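Capsid protein (PDB 3N7X) forms the icosahedral shell of a shrimp densovirus, sixty copies of its beta-barrel subunit making up the particle, and binds calcium ions. Local coordinates at residues A[104-109]-A[223-228]; A[113-118]-A[288-293]; A[216-221]-A[251-256]; A[238-243]-A[324-329]. One frame throughout, in Å; residues are numbered along the deposited sequence.

Contact 1. Residues A[104-109]-A[223-228]; sequences SMMKTY and GEIPTT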
# COMPACT_ATOMS: atom_id res chain seq x y z
N SER A 104 46.64 -32.83 -84.24
CA SER A 104 46.26 -34.22 -84.44
C SER A 104 45.09 -34.64 -83.56
O SER A 104 44.15 -35.29 -84.02
CB SER A 104 47.46 -35.12 -84.19
OG SER A 104 47.25 -36.40 -84.76
N MET A 105 45.16 -34.28 -82.28
CA MET A 105 44.10 -34.62 -81.35
C MET A 105 42.79 -33.93 -81.74
O MET A 105 41.73 -34.55 -81.71
CB MET A 105 44.52 -34.21 -79.93
CG MET A 105 43.81 -34.99 -78.84
SD MET A 105 44.24 -34.38 -77.20
CE MET A 105 45.93 -34.89 -77.11
N MET A 106 42.88 -32.66 -82.11
CA MET A 106 41.70 -31.90 -82.53
C MET A 106 41.03 -32.60 -83.68
O MET A 106 39.83 -32.89 -83.65
CB MET A 106 42.09 -30.53 -83.06
CG MET A 106 42.47 -29.52 -82.05
SD MET A 106 42.92 -28.05 -82.98
CE MET A 106 41.32 -27.55 -83.65
N LYS A 107 41.82 -32.84 -84.72
CA LYS A 107 41.36 -33.47 -85.93
C LYS A 107 40.59 -34.75 -85.70
O LYS A 107 39.51 -34.95 -86.25
CB LYS A 107 42.55 -33.77 -86.84
CG LYS A 107 42.18 -34.52 -88.12
CD LYS A 107 43.42 -35.01 -88.86
CE LYS A 107 44.23 -35.98 -88.01
NZ LYS A 107 45.44 -36.52 -88.72
N THR A 108 41.14 -35.62 -84.86
CA THR A 108 40.52 -36.90 -84.61
C THR A 108 39.46 -36.99 -83.53
O THR A 108 38.45 -37.67 -83.71
CB THR A 108 41.60 -37.94 -84.28
OG1 THR A 108 42.55 -37.99 -85.35
CG2 THR A 108 40.97 -39.32 -84.10
N TYR A 109 39.66 -36.31 -82.41
CA TYR A 109 38.71 -36.43 -81.32
C TYR A 109 37.73 -35.29 -81.10
O TYR A 109 36.79 -35.43 -80.33
CB TYR A 109 39.47 -36.76 -80.04
CG TYR A 109 40.22 -38.07 -80.19
CD1 TYR A 109 39.53 -39.28 -80.16
CD2 TYR A 109 41.59 -38.10 -80.44
CE1 TYR A 109 40.19 -40.49 -80.39
CE2 TYR A 109 42.26 -39.31 -80.67
CZ TYR A 109 41.55 -40.50 -80.64
OH TYR A 109 42.18 -41.70 -80.88
N GLY A 223 38.22 -32.36 -87.51
CA GLY A 223 39.01 -31.84 -88.61
C GLY A 223 40.01 -30.77 -88.23
O GLY A 223 39.92 -30.17 -87.16
N GLU A 224 40.98 -30.54 -89.10
CA GLU A 224 42.00 -29.53 -88.86
C GLU A 224 41.48 -28.20 -89.38
O GLU A 224 40.42 -28.13 -90.00
CB GLU A 224 43.29 -29.85 -89.63
CG GLU A 224 43.74 -31.29 -89.62
CD GLU A 224 45.03 -31.49 -90.40
OE1 GLU A 224 45.17 -30.87 -91.49
OE2 GLU A 224 45.90 -32.27 -89.95
N ILE A 225 42.24 -27.14 -89.11
CA ILE A 225 41.90 -25.82 -89.61
C ILE A 225 43.00 -25.55 -90.62
O ILE A 225 44.10 -25.12 -90.28
CB ILE A 225 41.90 -24.75 -88.49
CG1 ILE A 225 40.64 -24.89 -87.62
CG2 ILE A 225 41.90 -23.35 -89.09
CD1 ILE A 225 40.55 -26.17 -86.86
N PRO A 226 42.72 -25.83 -91.91
CA PRO A 226 43.64 -25.66 -93.02
C PRO A 226 44.08 -24.24 -93.30
O PRO A 226 43.58 -23.28 -92.72
CB PRO A 226 42.87 -26.26 -94.19
CG PRO A 226 41.48 -25.83 -93.88
CD PRO A 226 41.37 -26.16 -92.41
N THR A 227 45.02 -24.12 -94.22
CA THR A 227 45.58 -22.85 -94.61
C THR A 227 44.88 -22.37 -95.88
O THR A 227 45.05 -21.23 -96.32
CB THR A 227 47.07 -23.02 -94.90
OG1 THR A 227 47.66 -21.75 -95.12
CG2 THR A 227 47.28 -23.88 -96.14
N THR A 228 44.08 -23.26 -96.46
CA THR A 228 43.38 -22.99 -97.71
C THR A 228 42.00 -22.35 -97.61
O THR A 228 41.60 -21.59 -98.50
CB THR A 228 43.22 -24.29 -98.48
OG1 THR A 228 42.32 -25.15 -97.77
CG2 THR A 228 44.57 -25.00 -98.61
O HOH W 1 47.12 -34.02 -88.00

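Contact 2. Residues A[113-118]-A[288-293]; sequences VHKAGV and DFFLHL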
# COMPACT_ATOMS: atom_id res chain seq x y z
N VAL A 113 34.91 -24.11 -79.59
CA VAL A 113 35.45 -22.78 -79.39
C VAL A 113 34.45 -22.12 -78.46
O VAL A 113 33.26 -22.01 -78.77
CB VAL A 113 35.54 -21.98 -80.69
CG1 VAL A 113 36.00 -20.56 -80.37
CG2 VAL A 113 36.50 -22.64 -81.65
N HIS A 114 34.92 -21.71 -77.29
CA HIS A 114 34.06 -21.07 -76.31
C HIS A 114 33.90 -19.60 -76.58
O HIS A 114 32.81 -19.11 -76.86
CB HIS A 114 34.61 -21.28 -74.90
CG HIS A 114 34.47 -22.68 -74.41
ND1 HIS A 114 33.25 -23.20 -74.01
CD2 HIS A 114 35.36 -23.70 -74.30
CE1 HIS A 114 33.40 -24.48 -73.68
NE2 HIS A 114 34.67 -24.80 -73.85
N LYS A 115 35.01 -18.88 -76.52
CA LYS A 115 34.99 -17.44 -76.72
C LYS A 115 36.23 -17.02 -77.50
O LYS A 115 37.28 -17.67 -77.43
CB LYS A 115 34.96 -16.78 -75.34
CG LYS A 115 34.72 -15.29 -75.34
CD LYS A 115 34.76 -14.75 -73.91
CE LYS A 115 34.51 -13.24 -73.88
NZ LYS A 115 34.67 -12.62 -72.52
N ALA A 116 36.12 -15.94 -78.26
CA ALA A 116 37.23 -15.42 -79.03
C ALA A 116 36.95 -13.96 -79.32
O ALA A 116 35.79 -13.52 -79.24
CB ALA A 116 37.39 -16.20 -80.32
N GLY A 117 37.98 -13.19 -79.63
CA GLY A 117 37.76 -11.79 -79.91
C GLY A 117 39.01 -10.96 -80.11
O GLY A 117 40.14 -11.47 -80.09
N VAL A 118 38.79 -9.67 -80.30
CA VAL A 118 39.87 -8.72 -80.51
C VAL A 118 39.59 -7.43 -79.80
O VAL A 118 38.44 -7.09 -79.50
CB VAL A 118 40.02 -8.36 -81.99
CG1 VAL A 118 41.30 -7.58 -82.23
CG2 VAL A 118 40.01 -9.61 -82.81
N ASP A 288 44.85 -6.89 -80.30
CA ASP A 288 45.14 -8.06 -79.49
C ASP A 288 44.04 -9.10 -79.69
O ASP A 288 42.85 -8.79 -79.58
CB ASP A 288 45.27 -7.66 -78.02
CG ASP A 288 46.42 -6.66 -77.79
OD1 ASP A 288 47.37 -6.63 -78.61
OD2 ASP A 288 46.38 -5.92 -76.77
N PHE A 289 44.45 -10.33 -79.99
CA PHE A 289 43.54 -11.44 -80.25
C PHE A 289 43.62 -12.54 -79.21
O PHE A 289 44.67 -12.78 -78.63
CB PHE A 289 43.86 -12.09 -81.59
CG PHE A 289 43.59 -11.22 -82.78
CD1 PHE A 289 42.49 -11.48 -83.60
CD2 PHE A 289 44.44 -10.17 -83.10
CE1 PHE A 289 42.25 -10.70 -84.74
CE2 PHE A 289 44.20 -9.38 -84.23
CZ PHE A 289 43.11 -9.65 -85.05
N PHE A 290 42.50 -13.23 -79.01
CA PHE A 290 42.46 -14.35 -78.09
C PHE A 290 41.35 -15.31 -78.49
O PHE A 290 40.33 -14.90 -79.06
CB PHE A 290 42.22 -13.88 -76.65
CG PHE A 290 40.79 -13.51 -76.37
CD1 PHE A 290 40.31 -12.24 -76.69
CD2 PHE A 290 39.90 -14.46 -75.88
CE1 PHE A 290 38.96 -11.92 -76.51
CE2 PHE A 290 38.55 -14.16 -75.69
CZ PHE A 290 38.08 -12.88 -76.01
N LEU A 291 41.56 -16.59 -78.20
CA LEU A 291 40.57 -17.61 -78.48
C LEU A 291 40.72 -18.73 -77.46
O LEU A 291 41.84 -19.17 -77.16
CB LEU A 291 40.74 -18.16 -79.90
CG LEU A 291 39.76 -19.28 -80.26
CD1 LEU A 291 39.47 -19.25 -81.76
CD2 LEU A 291 40.32 -20.63 -79.84
N HIS A 292 39.60 -19.17 -76.91
CA HIS A 292 39.58 -20.25 -75.93
C HIS A 292 39.09 -21.51 -76.61
O HIS A 292 37.93 -21.61 -77.01
CB HIS A 292 38.67 -19.89 -74.74
CG HIS A 292 39.14 -18.70 -73.97
ND1 HIS A 292 40.40 -18.61 -73.42
CD2 HIS A 292 38.51 -17.54 -73.65
CE1 HIS A 292 40.54 -17.45 -72.81
NE2 HIS A 292 39.41 -16.78 -72.93
N LEU A 293 39.99 -22.48 -76.73
CA LEU A 293 39.69 -23.74 -77.38
C LEU A 293 39.61 -24.87 -76.37
O LEU A 293 40.34 -24.89 -75.37
CB LEU A 293 40.77 -24.06 -78.40
CG LEU A 293 40.51 -25.27 -79.30
CD1 LEU A 293 39.46 -24.91 -80.35
CD2 LEU A 293 41.80 -25.68 -79.98

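Contact 3. Residues A[216-221]-A[251-256]; sequences DTRNWY and VYPADH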
# COMPACT_ATOMS: atom_id res chain seq x y z
N ASP A 216 28.99 -21.81 -80.42
CA ASP A 216 27.96 -22.72 -79.93
C ASP A 216 28.70 -23.92 -79.35
O ASP A 216 29.59 -24.47 -79.99
CB ASP A 216 27.07 -23.17 -81.07
CG ASP A 216 25.84 -23.90 -80.57
OD1 ASP A 216 24.77 -23.27 -80.52
OD2 ASP A 216 25.96 -25.09 -80.22
N THR A 217 28.32 -24.34 -78.15
CA THR A 217 29.00 -25.45 -77.51
C THR A 217 28.23 -26.75 -77.36
O THR A 217 28.68 -27.65 -76.64
CB THR A 217 29.50 -25.03 -76.11
OG1 THR A 217 28.39 -24.57 -75.34
CG2 THR A 217 30.54 -23.93 -76.22
N ARG A 218 27.10 -26.88 -78.04
CA ARG A 218 26.32 -28.11 -77.91
C ARG A 218 27.00 -29.32 -78.57
O ARG A 218 26.75 -30.46 -78.18
CB ARG A 218 24.91 -27.93 -78.50
CG ARG A 218 24.80 -28.12 -80.01
CD ARG A 218 23.45 -27.62 -80.48
NE ARG A 218 23.34 -26.18 -80.26
CZ ARG A 218 22.21 -25.53 -79.99
NH1 ARG A 218 21.06 -26.18 -79.91
NH2 ARG A 218 22.23 -24.22 -79.81
N ASN A 219 27.85 -29.07 -79.56
CA ASN A 219 28.54 -30.16 -80.26
C ASN A 219 30.06 -30.09 -80.17
O ASN A 219 30.63 -29.10 -79.72
CB ASN A 219 28.20 -30.15 -81.75
CG ASN A 219 26.72 -30.22 -82.02
OD1 ASN A 219 26.01 -31.05 -81.45
ND2 ASN A 219 26.24 -29.35 -82.90
N TRP A 220 30.68 -31.18 -80.61
CA TRP A 220 32.13 -31.28 -80.70
C TRP A 220 32.34 -31.26 -82.21
O TRP A 220 31.51 -31.80 -82.96
CB TRP A 220 32.65 -32.61 -80.13
CG TRP A 220 32.67 -32.69 -78.63
CD1 TRP A 220 31.85 -33.43 -77.84
CD2 TRP A 220 33.55 -31.98 -77.75
NE1 TRP A 220 32.16 -33.24 -76.51
CE2 TRP A 220 33.21 -32.36 -76.43
CE3 TRP A 220 34.61 -31.08 -77.94
CZ2 TRP A 220 33.87 -31.85 -75.30
CZ3 TRP A 220 35.28 -30.58 -76.82
CH2 TRP A 220 34.90 -30.97 -75.52
N TYR A 221 33.41 -30.63 -82.67
CA TYR A 221 33.68 -30.55 -84.10
C TYR A 221 35.01 -31.20 -84.43
O TYR A 221 35.93 -31.18 -83.62
CB TYR A 221 33.67 -29.08 -84.53
CG TYR A 221 32.31 -28.44 -84.34
CD1 TYR A 221 31.37 -28.44 -85.37
CD2 TYR A 221 31.92 -27.94 -83.10
CE1 TYR A 221 30.07 -27.97 -85.17
CE2 TYR A 221 30.62 -27.47 -82.88
CZ TYR A 221 29.70 -27.49 -83.92
OH TYR A 221 28.41 -27.07 -83.72
N VAL A 251 22.76 -32.07 -84.91
CA VAL A 251 22.25 -31.46 -83.69
C VAL A 251 22.41 -29.95 -83.87
O VAL A 251 23.51 -29.47 -84.13
CB VAL A 251 23.04 -31.95 -82.46
CG1 VAL A 251 22.55 -31.25 -81.21
CG2 VAL A 251 22.88 -33.45 -82.31
N TYR A 252 21.31 -29.22 -83.73
CA TYR A 252 21.33 -27.78 -83.91
C TYR A 252 20.07 -27.14 -83.35
O TYR A 252 19.10 -27.83 -83.04
CB TYR A 252 21.39 -27.47 -85.40
CG TYR A 252 20.12 -27.86 -86.12
CD1 TYR A 252 19.74 -29.20 -86.22
CD2 TYR A 252 19.28 -26.89 -86.66
CE1 TYR A 252 18.54 -29.56 -86.84
CE2 TYR A 252 18.08 -27.24 -87.29
CZ TYR A 252 17.72 -28.58 -87.38
OH TYR A 252 16.53 -28.93 -87.98
N PRO A 253 20.05 -25.80 -83.23
CA PRO A 253 18.88 -25.08 -82.72
C PRO A 253 17.86 -24.86 -83.85
O PRO A 253 17.93 -23.86 -84.56
CB PRO A 253 19.48 -23.78 -82.20
CG PRO A 253 20.59 -23.53 -83.18
CD PRO A 253 21.22 -24.90 -83.35
N ALA A 254 16.93 -25.79 -84.00
CA ALA A 254 15.91 -25.73 -85.07
C ALA A 254 14.66 -24.97 -84.65
O ALA A 254 13.94 -24.41 -85.48
CB ALA A 254 15.52 -27.14 -85.48
N ASP A 255 14.44 -24.99 -83.36
CA ASP A 255 13.30 -24.40 -82.68
C ASP A 255 13.06 -22.89 -82.86
O ASP A 255 11.91 -22.44 -82.97
CB ASP A 255 13.48 -24.72 -81.20
CG ASP A 255 12.29 -24.35 -80.38
OD1 ASP A 255 11.26 -25.04 -80.48
OD2 ASP A 255 12.40 -23.35 -79.62
N HIS A 256 14.13 -22.11 -82.89
CA HIS A 256 14.01 -20.65 -82.96
C HIS A 256 15.16 -20.02 -83.75
O HIS A 256 16.13 -20.67 -84.10
CB HIS A 256 14.09 -20.11 -81.54
CG HIS A 256 15.37 -20.47 -80.86
ND1 HIS A 256 15.73 -21.77 -80.57
CD2 HIS A 256 16.44 -19.70 -80.51
CE1 HIS A 256 16.95 -21.80 -80.09
NE2 HIS A 256 17.41 -20.56 -80.03

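Contact 4. Residues A[238-243]-A[324-329]; sequences GQIKWD and YIMHTN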
# COMPACT_ATOMS: atom_id res chain seq x y z
N GLY A 238 20.55 -18.02 -90.19
CA GLY A 238 20.48 -17.53 -91.56
C GLY A 238 21.07 -18.52 -92.54
O GLY A 238 20.71 -19.70 -92.54
N GLN A 239 21.98 -18.04 -93.39
CA GLN A 239 22.61 -18.89 -94.39
C GLN A 239 23.71 -19.74 -93.75
O GLN A 239 24.15 -20.73 -94.33
CB GLN A 239 23.22 -18.04 -95.49
CG GLN A 239 24.45 -17.26 -95.05
CD GLN A 239 24.98 -16.34 -96.14
OE1 GLN A 239 25.17 -16.76 -97.28
NE2 GLN A 239 25.22 -15.08 -95.79
N ILE A 240 24.15 -19.34 -92.56
CA ILE A 240 25.22 -20.03 -91.85
C ILE A 240 24.77 -21.30 -91.15
O ILE A 240 23.82 -21.30 -90.37
CB ILE A 240 25.85 -19.12 -90.78
CG1 ILE A 240 26.28 -17.80 -91.41
CG2 ILE A 240 27.03 -19.83 -90.15
CD1 ILE A 240 27.27 -17.96 -92.55
N LYS A 241 25.48 -22.40 -91.42
CA LYS A 241 25.16 -23.67 -90.79
C LYS A 241 26.35 -24.62 -90.82
O LYS A 241 27.17 -24.56 -91.74
CB LYS A 241 23.99 -24.32 -91.52
CG LYS A 241 24.35 -24.85 -92.89
CD LYS A 241 23.15 -25.55 -93.52
CE LYS A 241 23.56 -26.44 -94.69
NZ LYS A 241 24.12 -25.66 -95.81
N TRP A 242 26.45 -25.48 -89.82
CA TRP A 242 27.52 -26.47 -89.77
C TRP A 242 26.93 -27.77 -90.30
O TRP A 242 25.72 -27.84 -90.54
CB TRP A 242 28.04 -26.65 -88.34
CG TRP A 242 27.00 -26.96 -87.30
CD1 TRP A 242 26.27 -28.10 -87.18
CD2 TRP A 242 26.61 -26.12 -86.20
NE1 TRP A 242 25.45 -28.04 -86.07
CE2 TRP A 242 25.64 -26.83 -85.45
CE3 TRP A 242 26.99 -24.84 -85.77
CZ2 TRP A 242 25.04 -26.30 -84.30
CZ3 TRP A 242 26.39 -24.31 -84.63
CH2 TRP A 242 25.43 -25.05 -83.91
N ASP A 243 27.75 -28.79 -90.49
CA ASP A 243 27.26 -30.05 -91.04
C ASP A 243 27.23 -31.22 -90.07
O ASP A 243 27.99 -31.27 -89.10
CB ASP A 243 28.06 -30.44 -92.28
CG ASP A 243 28.01 -29.37 -93.36
OD1 ASP A 243 26.90 -28.90 -93.69
OD2 ASP A 243 29.09 -29.00 -93.87
N TYR A 324 30.81 -13.80 -95.91
CA TYR A 324 29.43 -14.19 -95.67
C TYR A 324 28.87 -13.51 -94.43
O TYR A 324 29.43 -13.64 -93.34
CB TYR A 324 29.33 -15.71 -95.50
CG TYR A 324 29.67 -16.47 -96.76
CD1 TYR A 324 28.68 -16.74 -97.72
CD2 TYR A 324 30.97 -16.89 -97.01
CE1 TYR A 324 29.00 -17.41 -98.90
CE2 TYR A 324 31.30 -17.57 -98.18
CZ TYR A 324 30.30 -17.82 -99.12
OH TYR A 324 30.63 -18.46 -100.30
N ILE A 325 27.77 -12.78 -94.60
CA ILE A 325 27.16 -12.08 -93.49
C ILE A 325 25.90 -12.80 -93.02
O ILE A 325 25.02 -13.12 -93.82
CB ILE A 325 26.80 -10.65 -93.89
CG1 ILE A 325 28.06 -9.94 -94.38
CG2 ILE A 325 26.20 -9.91 -92.71
CD1 ILE A 325 27.81 -8.57 -94.95
N MET A 326 25.82 -13.05 -91.72
CA MET A 326 24.68 -13.73 -91.13
C MET A 326 23.50 -12.80 -90.82
O MET A 326 23.69 -11.70 -90.32
CB MET A 326 25.11 -14.43 -89.85
CG MET A 326 24.02 -15.27 -89.21
SD MET A 326 24.43 -15.73 -87.51
CE MET A 326 25.64 -17.02 -87.78
N HIS A 327 22.29 -13.25 -91.13
CA HIS A 327 21.08 -12.48 -90.84
C HIS A 327 19.98 -13.44 -90.42
O HIS A 327 19.48 -14.20 -91.25
CB HIS A 327 20.61 -11.69 -92.07
CG HIS A 327 21.54 -10.59 -92.47
ND1 HIS A 327 21.92 -9.59 -91.61
CD2 HIS A 327 22.16 -10.34 -93.65
CE1 HIS A 327 22.73 -8.76 -92.24
NE2 HIS A 327 22.90 -9.19 -93.48
N THR A 328 19.61 -13.41 -89.15
CA THR A 328 18.55 -14.30 -88.66
C THR A 328 17.25 -13.52 -88.51
O THR A 328 16.21 -14.09 -88.17
CB THR A 328 18.91 -14.92 -87.30
OG1 THR A 328 19.10 -13.88 -86.33
CG2 THR A 328 20.18 -15.74 -87.41
N ASN A 329 17.32 -12.22 -88.77
CA ASN A 329 16.15 -11.35 -88.68
C ASN A 329 16.52 -9.95 -89.15
O ASN A 329 17.72 -9.72 -89.42
CB ASN A 329 15.64 -11.30 -87.24
CG ASN A 329 14.27 -10.63 -87.12
OD1 ASN A 329 13.28 -11.14 -87.65
ND2 ASN A 329 14.22 -9.50 -86.44
OXT ASN A 329 15.61 -9.10 -89.24

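Contact 1. Residues A[104-109]-A[223-228]
E224 and K107 are joined through a water molecule, which donates to E224 OE2 at 2.9 Å and accepts from K107 NZ at 3.1 Å. With 4.4 Å between NZ of K107 and OE2 of E224, the opposite charges fall short of a salt bridge and the water relays between them. The aliphatic parts do the direct touching: the two chains run alongside each other in the same direction, with K107 CD 3.8 Å from E224 CG. CG of K107 stands anti to its backbone N (chi1 176°), which brings that methylene against E224. Long, charge-tipped residues suit this edge of the contact, since their methylenes pack while their ends meet water. The backbones join where G223 N donates to K107 O over 3.2 Å, almost straight at 169° and onto a lone pair in the carbonyl plane. Glycine fits G223, whose backbone angles would press a CB against the preceding carbonyl oxygen. On the buried side, M106 CE meets I225 CD1 at 3.6 Å, the flexible thioether crossing the branched chain at about a right angle. I225 also packs on L83 of helix 80-83 and on W111 of strand 111-131, which follows helix 97-109 in the chain.

Contact 2. Residues A[113-118]-A[288-293]
F290 folds its ring over the neighbouring strand, with G117 N 3.5 Å above the ring plane, displaced from the centre. CG of F290 sits between its own N and carbonyl carbon (chi1 77°), the crowded position, which starts the side chain back toward that strand, and glycine at 117 offers no CB to meet it. K115 CG comes to the ring's edge, 4.0 Å from F290 CE2. On the other face of the sheet A116 CB packs 3.9 Å from L291 CG, and V113 sets CG1 against L291 and CG2 against L293; these apolar groups suit a buried surface. V118 lays CG1 over the face of the F289 ring in a CH-pi contact, although the exact spacing of this pair is doubtful. Beneath the side chains, G117 and F290 form an antiparallel hydrogen-bonded pair, N of each to O of the other. The strands are neighbours in an order 45-59, 281-296, 111-131, 208-214, consistent with the BIDG sheet of a viral jelly roll. Farther on, a beta bulge at H114 and K115 shifts the register by one: H292 O takes H114 N, and H292 N gives to K115 O at 2.8 Å. In the next shell, H292 ND1 is bonded to T49 OG1 and H114 NE2 to E294 OE1. R54 makes a cation-pi contact with F289, and D288 OD2 takes the backbone N of L38 of a second subunit, while OD1 accepts from Q286 NE2.

Contact 3. Residues A[216-221]-A[251-256]
N219 and V251 bring their backbones no closer than 7.3 Å at the CA atoms, so side chains of 216-221 bridge the gap, one of them to a backbone oxygen. N219 ND2 donates to V251 O over 3.0 Å at 163°; the oxygen lies near the amide plane of N219, but the nitrogen sits 35° out of the carbonyl plane. The second hydrogen of ND2 goes to Y221 OH at 3.3 Å. An asparagine amide suits this buried spot because its two N-H groups serve both acceptors. Beside it, the R218 chain bends at chi3 (64°), placing NE to grip D216 side-on with NH2: NE to OD2 and NH2 to OD1, each at 2.8 Å. This salt bridge fixes the guanidinium's rotation. P253 CD rests 3.5 Å above the centre of that flat group, proline presenting a ring carbon to a broad face. NH1 of R218 bonds to D255 O of a third subunit, and D255 O accepts from R218 of a fourth, consistent with a cyclic arrangement. D216 OD2 also accepts from R218 N, closing an Asx turn in the long connection between strands 208-214 and 264-268, probably corresponding to the GH loop of a jelly-roll capsid protein.

Contact 4. Residues A[238-243]-A[324-329]
Q239 and I325 tie the C-terminal tail, which follows strand 322-324, to the long loop before strand 264-268, probably the GH loop of a jelly roll. The polar part rests on Q239 NE2, which donates to I325 O over 2.8 Å. The bond is bent, 139° at the hydrogen: the oxygen lies in the glutamine's amide plane, while NE2 stands 49° out of the carbonyl plane. Extended beyond CG, the glutamine chain carries its amide across to this oxygen. NE2 also bonds to N160 O, and I325 O takes Q310 NE2 of a fourth subunit, so a side-chain amide suits a place where backbone oxygens need donors. The same amide meets an aromatic: Q239 OE1 reaches the edge of the Y324 ring, 3.5 Å from CD1, the two planes 82° apart. Y324 OH is bonded to Q319 NE2, and the tyrosine side chain lies about 4 Å from a bound magnesium ion. Apolar contact is supplied by I240 and M326, whose chains cross at about a right angle; the flexible end of M326 bends to set CE against CB, CG1 and CG2 of I240, 3.7 Å from CB. I240 CD1 also approaches Y324 CB at 4.2 Å. Close backbone packing remains. G238 has positive phi, which favours glycine, and a CB there would clash with H327 O; as it is, G238 CA lies 3.5 Å from that oxygen, while T328 CG2 sits 3.6 Å from G238 N.

Contact 2 pairs two strands of the sheet; contacts 1 and 3 touch it, and contact 4 stays about 9 Å away at the nearest atoms. Contact 1 adjoins it through M106 SD, 4.0 Å from L293 CD2, though their centres are 17 Å apart. Contact 3 lies inside the chain loop that contact 2 closes and meets it where T217 CG2 comes 3.6 Å from H114 ND1. Contacts 3 and 4, with centres 13 Å apart, share W242: its NE1 probably donates to V251 O at 3.1 Å, the acceptor N219 also uses, and both reach the fourth subunit. Of the residues that bind calcium, Y55 has its side chain about 8 Å from that of D288 in contact 2.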